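Local coordinates for protein L-talarate/galactarate dehydratase (Salmonella typhimurium, PDB 2PP1) that catalyses the magnesium-dependent dehydration of L-talarate and galactarate to 5-keto-4-deoxy-D-glucarate and, in competition with it, the epimerisation of L-talarate to galactarate, at residues T42-A47 against F171-L176; L196-P201 against L223-N228; Y165-G170 against W346-E351; Y80-G85 against P327-E332. All coordinates share one frame; numbering follows the deposited sequence.

Contact 1: T42-A47 against F171-L176. With LLH ((2R,3S,4R)-2,3,4-trihydroxy-5-(hydroxyamino)-5-oxopentanoic acid), chain H.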
# COMPACT_ATOMS: atom_id res chain seq x y z
N THR A 42 -26.72 29.22 0.47
CA THR A 42 -26.49 29.87 1.74
C THR A 42 -24.98 30.05 1.96
O THR A 42 -24.27 29.08 2.19
CB THR A 42 -27.08 29.03 2.90
OG1 THR A 42 -28.50 28.95 2.76
CG2 THR A 42 -26.74 29.66 4.25
N PRO A 43 -24.48 31.29 1.87
CA PRO A 43 -23.06 31.57 2.07
C PRO A 43 -22.58 30.92 3.38
O PRO A 43 -23.22 31.07 4.42
CB PRO A 43 -23.00 33.09 2.13
CG PRO A 43 -24.10 33.48 1.16
CD PRO A 43 -25.22 32.53 1.56
N VAL A 44 -21.46 30.22 3.32
CA VAL A 44 -20.93 29.52 4.48
C VAL A 44 -19.76 30.22 5.17
O VAL A 44 -18.80 30.62 4.51
CB VAL A 44 -20.50 28.10 4.07
CG1 VAL A 44 -19.87 27.37 5.24
CG2 VAL A 44 -21.71 27.33 3.54
N SER A 45 -19.84 30.35 6.49
CA SER A 45 -18.78 30.99 7.26
C SER A 45 -18.28 30.20 8.47
O SER A 45 -19.05 29.91 9.38
CB SER A 45 -19.24 32.36 7.76
OG SER A 45 -19.43 33.29 6.69
N ASP A 46 -17.00 29.83 8.48
CA ASP A 46 -16.44 29.17 9.65
C ASP A 46 -15.60 30.26 10.31
O ASP A 46 -15.68 31.43 9.90
CB ASP A 46 -15.58 27.93 9.30
CG ASP A 46 -14.45 28.24 8.32
OD1 ASP A 46 -13.94 29.38 8.28
OD2 ASP A 46 -14.06 27.31 7.59
N ALA A 47 -14.81 29.92 11.32
CA ALA A 47 -14.02 30.94 12.02
C ALA A 47 -13.09 31.77 11.14
O ALA A 47 -12.75 32.91 11.50
CB ALA A 47 -13.23 30.29 13.17
N PHE A 171 -21.99 25.40 11.31
CA PHE A 171 -21.18 26.55 10.93
C PHE A 171 -21.51 27.83 11.71
O PHE A 171 -22.61 27.98 12.24
CB PHE A 171 -21.29 26.78 9.43
CG PHE A 171 -20.34 25.93 8.62
CD1 PHE A 171 -19.09 26.42 8.25
CD2 PHE A 171 -20.68 24.63 8.26
CE1 PHE A 171 -18.19 25.63 7.53
CE2 PHE A 171 -19.78 23.82 7.54
CZ PHE A 171 -18.54 24.33 7.18
N LEU A 172 -20.54 28.74 11.76
CA LEU A 172 -20.69 29.98 12.50
C LEU A 172 -21.63 31.05 11.96
O LEU A 172 -21.94 32.01 12.66
CB LEU A 172 -19.31 30.59 12.76
CG LEU A 172 -18.54 29.89 13.88
CD1 LEU A 172 -17.07 30.27 13.85
CD2 LEU A 172 -19.18 30.24 15.22
N HIS A 173 -22.08 30.90 10.72
CA HIS A 173 -23.02 31.87 10.16
C HIS A 173 -24.43 31.46 10.59
O HIS A 173 -25.41 32.18 10.37
CB HIS A 173 -22.92 31.90 8.63
CG HIS A 173 -23.25 30.59 7.99
ND1 HIS A 173 -24.54 30.23 7.66
CD2 HIS A 173 -22.47 29.56 7.60
CE1 HIS A 173 -24.54 29.03 7.10
NE2 HIS A 173 -23.29 28.60 7.05
N THR A 174 -24.53 30.30 11.23
CA THR A 174 -25.80 29.76 11.68
C THR A 174 -26.12 30.11 13.14
O THR A 174 -25.35 29.80 14.04
CB THR A 174 -25.80 28.23 11.56
OG1 THR A 174 -25.42 27.86 10.22
CG2 THR A 174 -27.17 27.66 11.90
N PRO A 175 -27.28 30.76 13.38
CA PRO A 175 -27.67 31.14 14.74
C PRO A 175 -27.82 29.89 15.61
O PRO A 175 -28.23 28.84 15.11
CB PRO A 175 -29.01 31.84 14.53
CG PRO A 175 -28.85 32.45 13.16
CD PRO A 175 -28.23 31.30 12.39
N LEU A 176 -27.48 30.00 16.89
CA LEU A 176 -27.56 28.86 17.80
C LEU A 176 -28.90 28.14 17.68
O LEU A 176 -28.95 26.91 17.68
CB LEU A 176 -27.36 29.32 19.24
CG LEU A 176 -27.45 28.22 20.31
CD1 LEU A 176 -26.46 27.10 20.00
CD2 LEU A 176 -27.16 28.82 21.69
O5A LLH H . -16.03 27.09 4.87
C5 LLH H . -14.98 26.46 4.61
O5B LLH H . -13.85 26.98 4.39
C4 LLH H . -15.06 24.93 4.54
O4 LLH H . -16.42 24.49 4.50
C3 LLH H . -14.31 24.33 5.73
O3 LLH H . -14.86 24.85 6.96
C2 LLH H . -14.40 22.78 5.78
O2 LLH H . -13.64 22.33 4.65
C1 LLH H . -13.85 22.13 7.07
O1 LLH H . -12.86 22.56 7.64
N LLH H . -14.55 21.08 7.54
ON LLH H . -14.01 20.14 8.41
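Val-44 turns CG1 anti to its own backbone N (chi1 177°), and that branch drops onto the ring of Phe-171. CG1 sits over one face, 3.5 Å from the centroid of the Phe-171 ring and displaced toward the rim at CD1 and CE1: a close CH-pi contact. The carbonyl oxygen of Ser-45 meets the same ring at its edge, in the ring plane.

His-173 has CG set between the backbone N and the carbonyl carbon (chi1 61°), which puts the imidazole against the backbone of Pro-43 to Ser-45. Pro-43 O stands over the centre of one face and Thr-174 OG1, nearer the rim, over the other, while Thr-42 CG2 comes to 3.7 Å from His-173 CE1. Thr-42 OG1 itself is bonded to Asp-8 of the second subunit.

Residues 171-174 form a type I beta turn in the loop that follows barrel strand 161-166 and precedes helix 176-188. The contact joins this loop, next to the ligand, to the segment that runs from the short strand 43-44 into helix 47-50, whose Asp-46 and Ala-47 belong to the substrate site. The backbone link is slender, a weak bond of 3.0 Å from Leu-172 N to Ser-45 O, bent to 121°. Beyond it, Leu-172 CD1 reaches the start of the helix, 3.4 Å from Ala-47 N.

Asp-46 N-caps that helix and also faces the ligand: its OD2 accepts from O3 of the bound hydroxamate at 2.7 Å and forms a salt bridge with Lys-48. Phe-171 CZ approaches the ligand too, 3.4 Å from its O4.

Contact 2: L196-P201 against L223-N228; sequences LKVGQP and LMVDAN. With MG (magnesium ion), chain G; LLH ((2R,3S,4R)-2,3,4-trihydroxy-5-(hydroxyamino)-5-oxopentanoic acid), chain H.
Lys-197 and Asp-226 are paired across two parallel strands, their side chains lying side by side and pointing the same way. From CB, 4.2 Å from Asp-226 O, the lysine chain bends once at chi2 (-62°) and then runs extended. CD passes 3.9 Å from Asp-226 CB, CE comes within 3.6 Å of ligand O3, and NZ ends between Asp-226 and the ligand, making a salt bridge to Asp-226 OD2 at 2.9 Å from above the carboxylate plane and donating to O3 of the ligand at 3.0 Å. Asp-226 OD2 is shared, since it also binds magnesium at 2.3 Å. OD1 of the same carboxylate accepts from Asn-228 N in an Asx turn, which fixes its rotation.

The backbones are laced by Leu-196 N to Met-224 O, Asp-226 N to Leu-196 O and the almost straight Val-198 N to Asp-226 O (2.8 Å, 176°). Just past the strand, Val-198 CG2 packs against Val-225 CB at 3.9 Å.

Glu-252 and Glu-278 complete the protein ligands of the metal. Strand 194-197, helix 203-217 and strand 223-226 form a beta-alpha-beta unit of the enolase-superfamily barrel, with the proton-accepting lysine and a metal-binding aspartate at the C-terminal ends of the strands.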
# COMPACT_ATOMS: atom_id res chain seq x y z
N LEU A 196 -19.12 20.97 15.74
CA LEU A 196 -19.49 22.37 15.85
C LEU A 196 -18.30 23.26 15.53
O LEU A 196 -17.20 23.04 16.04
CB LEU A 196 -19.97 22.68 17.27
CG LEU A 196 -20.38 24.13 17.54
CD1 LEU A 196 -21.61 24.49 16.71
CD2 LEU A 196 -20.66 24.32 19.02
N LYS A 197 -18.51 24.26 14.68
CA LYS A 197 -17.44 25.19 14.34
C LYS A 197 -17.22 26.16 15.49
O LYS A 197 -18.19 26.71 16.04
CB LYS A 197 -17.78 25.98 13.07
CG LYS A 197 -17.84 25.15 11.79
CD LYS A 197 -16.48 24.52 11.50
CE LYS A 197 -16.46 23.92 10.10
NZ LYS A 197 -15.09 23.53 9.68
N VAL A 198 -15.97 26.37 15.87
CA VAL A 198 -15.64 27.31 16.94
C VAL A 198 -14.45 28.14 16.49
O VAL A 198 -14.06 28.08 15.32
CB VAL A 198 -15.30 26.60 18.27
CG1 VAL A 198 -16.51 25.81 18.76
CG2 VAL A 198 -14.11 25.67 18.09
N GLY A 199 -13.87 28.92 17.39
CA GLY A 199 -12.72 29.72 17.02
C GLY A 199 -13.03 31.15 16.63
O GLY A 199 -12.20 31.82 16.02
N GLN A 200 -14.23 31.63 16.96
CA GLN A 200 -14.57 33.01 16.64
C GLN A 200 -13.95 33.93 17.70
O GLN A 200 -13.60 33.49 18.80
CB GLN A 200 -16.08 33.20 16.63
CG GLN A 200 -16.75 33.02 17.98
CD GLN A 200 -18.23 33.32 17.92
OE1 GLN A 200 -18.65 34.45 17.66
NE2 GLN A 200 -19.05 32.29 18.14
N PRO A 201 -13.77 35.21 17.37
CA PRO A 201 -13.19 36.17 18.32
C PRO A 201 -13.82 36.08 19.70
O PRO A 201 -13.12 36.03 20.71
CB PRO A 201 -13.44 37.51 17.64
CG PRO A 201 -13.30 37.17 16.18
CD PRO A 201 -14.09 35.87 16.09
N LEU A 223 -19.55 14.27 20.01
CA LEU A 223 -19.51 15.68 19.70
C LEU A 223 -18.05 16.12 19.52
O LEU A 223 -17.17 15.72 20.28
CB LEU A 223 -20.16 16.48 20.83
CG LEU A 223 -20.16 18.01 20.79
CD1 LEU A 223 -20.86 18.51 19.54
CD2 LEU A 223 -20.87 18.53 22.03
N MET A 224 -17.80 16.92 18.49
CA MET A 224 -16.47 17.43 18.23
C MET A 224 -16.52 18.90 17.83
O MET A 224 -17.58 19.41 17.45
CB MET A 224 -15.78 16.59 17.14
CG MET A 224 -16.68 16.08 16.01
SD MET A 224 -17.53 14.49 16.37
CE MET A 224 -16.48 13.32 15.53
N VAL A 225 -15.40 19.60 17.95
CA VAL A 225 -15.34 21.01 17.57
C VAL A 225 -14.22 21.24 16.57
O VAL A 225 -13.28 20.45 16.48
CB VAL A 225 -15.15 21.94 18.79
CG1 VAL A 225 -16.29 21.74 19.75
CG2 VAL A 225 -13.82 21.68 19.46
N ASP A 226 -14.33 22.34 15.83
CA ASP A 226 -13.37 22.68 14.78
C ASP A 226 -13.10 24.18 14.78
O ASP A 226 -14.00 24.98 14.50
CB ASP A 226 -13.97 22.26 13.44
CG ASP A 226 -12.99 22.38 12.29
OD1 ASP A 226 -11.93 23.04 12.44
OD2 ASP A 226 -13.29 21.81 11.23
N ALA A 227 -11.86 24.57 15.07
CA ALA A 227 -11.48 25.98 15.12
C ALA A 227 -10.93 26.53 13.80
O ALA A 227 -10.71 27.73 13.66
CB ALA A 227 -10.46 26.21 16.25
N ASN A 228 -10.71 25.65 12.83
CA ASN A 228 -10.18 26.06 11.54
C ASN A 228 -8.97 27.00 11.63
O ASN A 228 -8.90 28.02 10.93
CB ASN A 228 -11.29 26.72 10.70
CG ASN A 228 -12.24 25.69 10.08
OD1 ASN A 228 -11.88 25.00 9.14
ND2 ASN A 228 -13.45 25.58 10.62
MG MG G . -12.08 20.99 9.48
O5A LLH H . -16.03 27.09 4.87
C5 LLH H . -14.98 26.46 4.61
O5B LLH H . -13.85 26.98 4.39
C4 LLH H . -15.06 24.93 4.54
O4 LLH H . -16.42 24.49 4.50
C3 LLH H . -14.31 24.33 5.73
O3 LLH H . -14.86 24.85 6.96
C2 LLH H . -14.40 22.78 5.78
O2 LLH H . -13.64 22.33 4.65
C1 LLH H . -13.85 22.13 7.07
O1 LLH H . -12.86 22.56 7.64
N LLH H . -14.55 21.08 7.54
ON LLH H . -14.01 20.14 8.41
O HOH W 1 -10.51 22.12 10.15

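Contact 3: Y165-G170 against W346-E351. With LLH ((2R,3S,4R)-2,3,4-trihydroxy-5-(hydroxyamino)-5-oxopentanoic acid), chain H.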
# COMPACT_ATOMS: atom_id res chain seq x y z
N TYR A 165 -20.17 11.61 11.07
CA TYR A 165 -20.62 12.78 11.81
C TYR A 165 -20.89 13.91 10.82
O TYR A 165 -20.30 13.95 9.74
CB TYR A 165 -19.55 13.23 12.83
CG TYR A 165 -18.36 13.93 12.20
CD1 TYR A 165 -18.38 15.31 11.98
CD2 TYR A 165 -17.24 13.22 11.79
CE1 TYR A 165 -17.31 15.96 11.36
CE2 TYR A 165 -16.17 13.85 11.18
CZ TYR A 165 -16.21 15.22 10.97
OH TYR A 165 -15.14 15.84 10.37
N ASN A 166 -21.78 14.82 11.18
CA ASN A 166 -22.10 15.94 10.29
C ASN A 166 -21.37 17.23 10.65
O ASN A 166 -21.17 17.53 11.82
CB ASN A 166 -23.61 16.22 10.27
CG ASN A 166 -23.93 17.54 9.59
OD1 ASN A 166 -24.01 18.59 10.24
ND2 ASN A 166 -24.09 17.50 8.27
N THR A 167 -20.99 17.98 9.62
CA THR A 167 -20.29 19.25 9.79
C THR A 167 -21.08 20.44 9.23
O THR A 167 -21.03 21.53 9.79
CB THR A 167 -18.92 19.22 9.06
OG1 THR A 167 -18.07 18.25 9.68
CG2 THR A 167 -18.24 20.59 9.14
N SER A 168 -21.80 20.22 8.13
CA SER A 168 -22.56 21.28 7.48
C SER A 168 -23.60 21.99 8.32
O SER A 168 -23.98 23.12 8.00
CB SER A 168 -23.23 20.76 6.20
OG SER A 168 -24.17 19.75 6.52
N GLY A 169 -24.07 21.35 9.39
CA GLY A 169 -25.07 22.00 10.22
C GLY A 169 -24.52 22.71 11.45
O GLY A 169 -25.29 23.13 12.31
N GLY A 170 -23.20 22.86 11.53
CA GLY A 170 -22.62 23.51 12.70
C GLY A 170 -21.72 24.70 12.42
O GLY A 170 -20.81 24.99 13.19
N TRP A 346 -13.52 7.78 11.34
CA TRP A 346 -14.72 8.62 11.30
C TRP A 346 -14.81 9.18 9.89
O TRP A 346 -13.79 9.44 9.25
CB TRP A 346 -14.64 9.78 12.28
CG TRP A 346 -15.08 9.46 13.66
CD1 TRP A 346 -14.29 9.04 14.70
CD2 TRP A 346 -16.42 9.50 14.16
NE1 TRP A 346 -15.06 8.83 15.82
CE2 TRP A 346 -16.37 9.10 15.52
CE3 TRP A 346 -17.66 9.84 13.60
CZ2 TRP A 346 -17.52 9.03 16.32
CZ3 TRP A 346 -18.80 9.77 14.40
CH2 TRP A 346 -18.72 9.37 15.74
N LEU A 347 -16.04 9.37 9.41
CA LEU A 347 -16.27 9.92 8.08
C LEU A 347 -17.01 11.24 8.26
O LEU A 347 -17.92 11.34 9.08
CB LEU A 347 -17.11 8.96 7.25
CG LEU A 347 -17.37 9.32 5.80
CD1 LEU A 347 -16.10 9.16 5.01
CD2 LEU A 347 -18.47 8.39 5.22
N GLU A 348 -16.61 12.25 7.50
CA GLU A 348 -17.24 13.57 7.60
C GLU A 348 -18.34 13.77 6.56
O GLU A 348 -18.13 13.53 5.38
CB GLU A 348 -16.17 14.66 7.46
CG GLU A 348 -16.70 16.09 7.45
CD GLU A 348 -15.59 17.14 7.64
OE1 GLU A 348 -14.47 16.94 7.13
OE2 GLU A 348 -15.86 18.17 8.28
N HIS A 349 -19.50 14.20 7.02
CA HIS A 349 -20.64 14.41 6.13
C HIS A 349 -20.99 15.86 5.79
O HIS A 349 -21.01 16.74 6.66
CB HIS A 349 -21.89 13.72 6.69
CG HIS A 349 -23.16 14.13 6.01
ND1 HIS A 349 -23.81 15.31 6.30
CD2 HIS A 349 -23.86 13.56 4.99
CE1 HIS A 349 -24.85 15.45 5.49
NE2 HIS A 349 -24.90 14.40 4.69
N PHE A 350 -21.26 16.07 4.51
CA PHE A 350 -21.69 17.34 3.94
C PHE A 350 -22.66 16.84 2.87
O PHE A 350 -22.44 15.77 2.31
CB PHE A 350 -20.55 18.07 3.21
CG PHE A 350 -19.65 18.90 4.09
CD1 PHE A 350 -18.63 18.30 4.83
CD2 PHE A 350 -19.80 20.28 4.14
CE1 PHE A 350 -17.76 19.08 5.59
CE2 PHE A 350 -18.93 21.07 4.91
CZ PHE A 350 -17.91 20.47 5.63
N GLU A 351 -23.72 17.59 2.59
CA GLU A 351 -24.67 17.17 1.56
C GLU A 351 -24.35 17.88 0.25
O GLU A 351 -24.91 17.55 -0.80
CB GLU A 351 -26.11 17.51 1.97
CG GLU A 351 -26.39 19.00 2.12
CD GLU A 351 -26.11 19.53 3.52
OE1 GLU A 351 -25.09 19.15 4.12
OE2 GLU A 351 -26.93 20.32 4.03
O5A LLH H . -16.03 27.09 4.87
C5 LLH H . -14.98 26.46 4.61
O5B LLH H . -13.85 26.98 4.39
C4 LLH H . -15.06 24.93 4.54
O4 LLH H . -16.42 24.49 4.50
C3 LLH H . -14.31 24.33 5.73
O3 LLH H . -14.86 24.85 6.96
C2 LLH H . -14.40 22.78 5.78
O2 LLH H . -13.64 22.33 4.65
C1 LLH H . -13.85 22.13 7.07
O1 LLH H . -12.86 22.56 7.64
N LLH H . -14.55 21.08 7.54
ON LLH H . -14.01 20.14 8.41
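Thr-167 OG1 donates to Glu-348 OE2 at 2.6 Å, on the anti lone pair that points away from the other oxygen. That carboxylate is heavily engaged: OE2 also takes a salt bridge from Lys-195 and lies 2.7 Å from ON of the bound hydroxamate, while OE1 accepts from the backbone N of Phe-329. With CG anti to the backbone N (chi1 176°) and the chain extended beyond it, Glu-348 puts its carboxylate at the ligand. The Tyr-165 ring crosses Glu-348 at a slant, with Glu-348 CA over one face, toward the rim; its OH has a weak bond with Lys-195 and is badly angled for the glutamate.

Asn-166 spends both ends of its amide. ND2 gives one hydrogen to His-349 ND1 at 3.0 Å, in the plane of both the imidazole and the amide, and the other to Ser-168 OG at 2.9 Å. OD1 accepts from Gly-169 N on an in-plane lone pair, an Asx motif that ties down the turn 167-170. Ser-168 OG donates to Glu-351 OE1 at 2.6 Å, on the syn lone pair, and the other oxygen of Glu-351 accepts from Thr-11 N of the second subunit.

Backbone bonds satisfy Tyr-165 N with Leu-347 O, His-349 N with Tyr-165 O, and Thr-167 N with His-349 O. Apolar contacts include Tyr-165 CD2 to Trp-346 CE3 at 3.9 Å and Thr-167 CG2 to Phe-350 CZ at 3.5 Å. The parallel pairing of 161-166 with 346-349, first and last strands of the enolase-type barrel, closes it beside the substrate site.

Contact 4: Y80-G85 against P327-E332. With LLH ((2R,3S,4R)-2,3,4-trihydroxy-5-(hydroxyamino)-5-oxopentanoic acid), chain H.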
# COMPACT_ATOMS: atom_id res chain seq x y z
N TYR A 80 -11.17 19.27 -5.82
CA TYR A 80 -12.00 20.44 -5.67
C TYR A 80 -11.20 21.57 -5.06
O TYR A 80 -10.04 21.41 -4.70
CB TYR A 80 -13.15 20.13 -4.71
CG TYR A 80 -12.66 20.01 -3.26
CD1 TYR A 80 -12.63 21.12 -2.42
CD2 TYR A 80 -12.14 18.80 -2.78
CE1 TYR A 80 -12.09 21.04 -1.13
CE2 TYR A 80 -11.59 18.71 -1.49
CZ TYR A 80 -11.57 19.83 -0.67
OH TYR A 80 -11.01 19.76 0.59
N SER A 81 -11.86 22.71 -4.94
CA SER A 81 -11.25 23.86 -4.32
C SER A 81 -12.33 24.71 -3.68
O SER A 81 -13.35 25.00 -4.30
CB SER A 81 -10.47 24.71 -5.33
OG SER A 81 -9.88 25.82 -4.68
N LYS A 82 -12.11 25.08 -2.42
CA LYS A 82 -13.04 25.95 -1.71
C LYS A 82 -12.31 27.28 -1.73
O LYS A 82 -11.31 27.45 -1.04
CB LYS A 82 -13.28 25.45 -0.28
CG LYS A 82 -14.04 24.12 -0.22
CD LYS A 82 -14.41 23.72 1.21
CE LYS A 82 -15.11 22.35 1.24
NZ LYS A 82 -15.53 21.91 2.60
N ARG A 83 -12.82 28.18 -2.57
CA ARG A 83 -12.26 29.51 -2.82
C ARG A 83 -11.24 29.35 -3.95
O ARG A 83 -11.22 28.30 -4.61
CB ARG A 83 -11.64 30.12 -1.55
CG ARG A 83 -12.69 30.42 -0.48
CD ARG A 83 -12.15 31.19 0.70
NE ARG A 83 -13.21 31.45 1.68
CZ ARG A 83 -13.68 30.55 2.55
NH1 ARG A 83 -13.18 29.32 2.57
NH2 ARG A 83 -14.65 30.88 3.39
N ALA A 84 -10.39 30.34 -4.18
CA ALA A 84 -9.44 30.27 -5.29
C ALA A 84 -8.56 29.02 -5.35
O ALA A 84 -7.99 28.59 -4.34
CB ALA A 84 -8.56 31.51 -5.30
N GLY A 85 -8.47 28.45 -6.55
CA GLY A 85 -7.65 27.26 -6.76
C GLY A 85 -8.17 26.38 -7.88
O GLY A 85 -7.39 25.70 -8.56
N PRO A 327 -10.75 11.34 7.78
CA PRO A 327 -10.58 12.05 6.51
C PRO A 327 -11.47 13.28 6.44
O PRO A 327 -12.55 13.30 7.02
CB PRO A 327 -10.96 11.01 5.46
CG PRO A 327 -10.58 9.71 6.15
CD PRO A 327 -11.10 9.93 7.54
N HIS A 328 -11.02 14.31 5.73
CA HIS A 328 -11.78 15.54 5.60
C HIS A 328 -12.58 15.67 4.31
O HIS A 328 -12.06 15.45 3.23
CB HIS A 328 -10.82 16.74 5.73
CG HIS A 328 -11.37 18.03 5.21
ND1 HIS A 328 -11.18 18.45 3.91
CD2 HIS A 328 -12.09 19.00 5.81
CE1 HIS A 328 -11.75 19.63 3.74
NE2 HIS A 328 -12.31 19.98 4.87
N PHE A 329 -13.86 16.02 4.45
CA PHE A 329 -14.73 16.26 3.30
C PHE A 329 -14.80 15.04 2.37
O PHE A 329 -14.59 13.89 2.81
CB PHE A 329 -14.19 17.49 2.55
CG PHE A 329 -15.18 18.13 1.59
CD1 PHE A 329 -16.45 18.50 2.02
CD2 PHE A 329 -14.81 18.41 0.28
CE1 PHE A 329 -17.34 19.15 1.14
CE2 PHE A 329 -15.68 19.06 -0.60
CZ PHE A 329 -16.95 19.43 -0.17
N ALA A 330 -15.12 15.29 1.10
CA ALA A 330 -15.22 14.26 0.06
C ALA A 330 -15.55 12.85 0.56
O ALA A 330 -14.81 11.89 0.28
CB ALA A 330 -13.92 14.22 -0.76
N MET A 331 -16.66 12.72 1.27
CA MET A 331 -17.03 11.41 1.80
C MET A 331 -17.22 10.38 0.67
O MET A 331 -17.00 9.18 0.87
CB MET A 331 -18.32 11.51 2.62
CG MET A 331 -19.52 12.01 1.84
SD MET A 331 -20.92 12.33 2.92
CE MET A 331 -22.28 12.42 1.66
N GLU A 332 -17.61 10.86 -0.51
CA GLU A 332 -17.82 9.97 -1.65
C GLU A 332 -16.56 9.16 -1.96
O GLU A 332 -16.63 8.07 -2.52
CB GLU A 332 -18.24 10.76 -2.90
CG GLU A 332 -19.59 11.49 -2.79
CD GLU A 332 -19.57 12.69 -1.85
OE1 GLU A 332 -18.47 13.17 -1.50
OE2 GLU A 332 -20.67 13.15 -1.47
O5A LLH H . -16.03 27.09 4.87
C5 LLH H . -14.98 26.46 4.61
O5B LLH H . -13.85 26.98 4.39
C4 LLH H . -15.06 24.93 4.54
O4 LLH H . -16.42 24.49 4.50
C3 LLH H . -14.31 24.33 5.73
O3 LLH H . -14.86 24.85 6.96
C2 LLH H . -14.40 22.78 5.78
O2 LLH H . -13.64 22.33 4.65
C1 LLH H . -13.85 22.13 7.07
O1 LLH H . -12.86 22.56 7.64
N LLH H . -14.55 21.08 7.54
ON LLH H . -14.01 20.14 8.41
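Phe-329 turns its edge, led by CD2, toward one face of Tyr-80 in a T-shaped pair, the centroids 4.9 Å apart and the planes at 64°. CD2 lies off-centre, toward the rim of the tyrosine ring, and comes to 3.7 Å from Tyr-80 CZ.

The cation-pi contact uses the face of the same phenylalanine. Lys-82, extended beyond CG, meets Phe-329 from the opposite direction and holds NZ 3.7 Å from the centroid of the Phe-329 ring, 18° off the ring normal, with CE over the face as well. Phe-350 offers this ammonium a second cation-pi partner.

The contact spans the two domains of the mandelate racemase/muconate lactonizing enzyme family: strand 74-81 and the loop after it belong to the N-terminal capping domain, whereas 327-332 carries the catalytic histidine just past the C-terminal end of barrel strand 324-325 and runs on into helix 331-340.

Polar bonds reach the ligand and a neighbouring acid rather than crossing between the segments. Lys-82 NZ donates to ligand O2 at 2.8 Å and weakly to O4. His-328 NE2 shares a hydrogen bond of 2.7 Å with that same O2, which is therefore gripped from both domains. Arg-83 NH1 gives a fairly straight bond of 3.0 Å (165°) to the ligand carboxylate oxygen O5B. On the far side of the imidazole, His-328 ND1 and Tyr-80 OH both bond to OD2 of Asp-301, and Tyr-80 OH sits in the plane of the histidine ring, 3.2 Å from His-328 CE1.

Overall arrangement
All four contacts converge on the one bound hydroxamate. Contacts 1 and 2 touch, their centres 11 Å apart, with Phe-171 CE1 3.5 Å from Lys-197 CE. Contact 3 meets contact 2 through the probable bond from Lys-197 N to Gly-170 O at 2.8 Å, and contact 4 through a probable bond from Phe-329 N to Glu-348 OE1 at 2.9 Å. Contacts 2 and 4 do not touch, their centres about 18 Å apart, yet they bring in the two active-site residues, Lys-197 and His-328, which bond to ligand O3 and O2. Contacts 1 and 4 add segments 42-47 and 80-85, while contacts 1 and 3 also reach the second subunit.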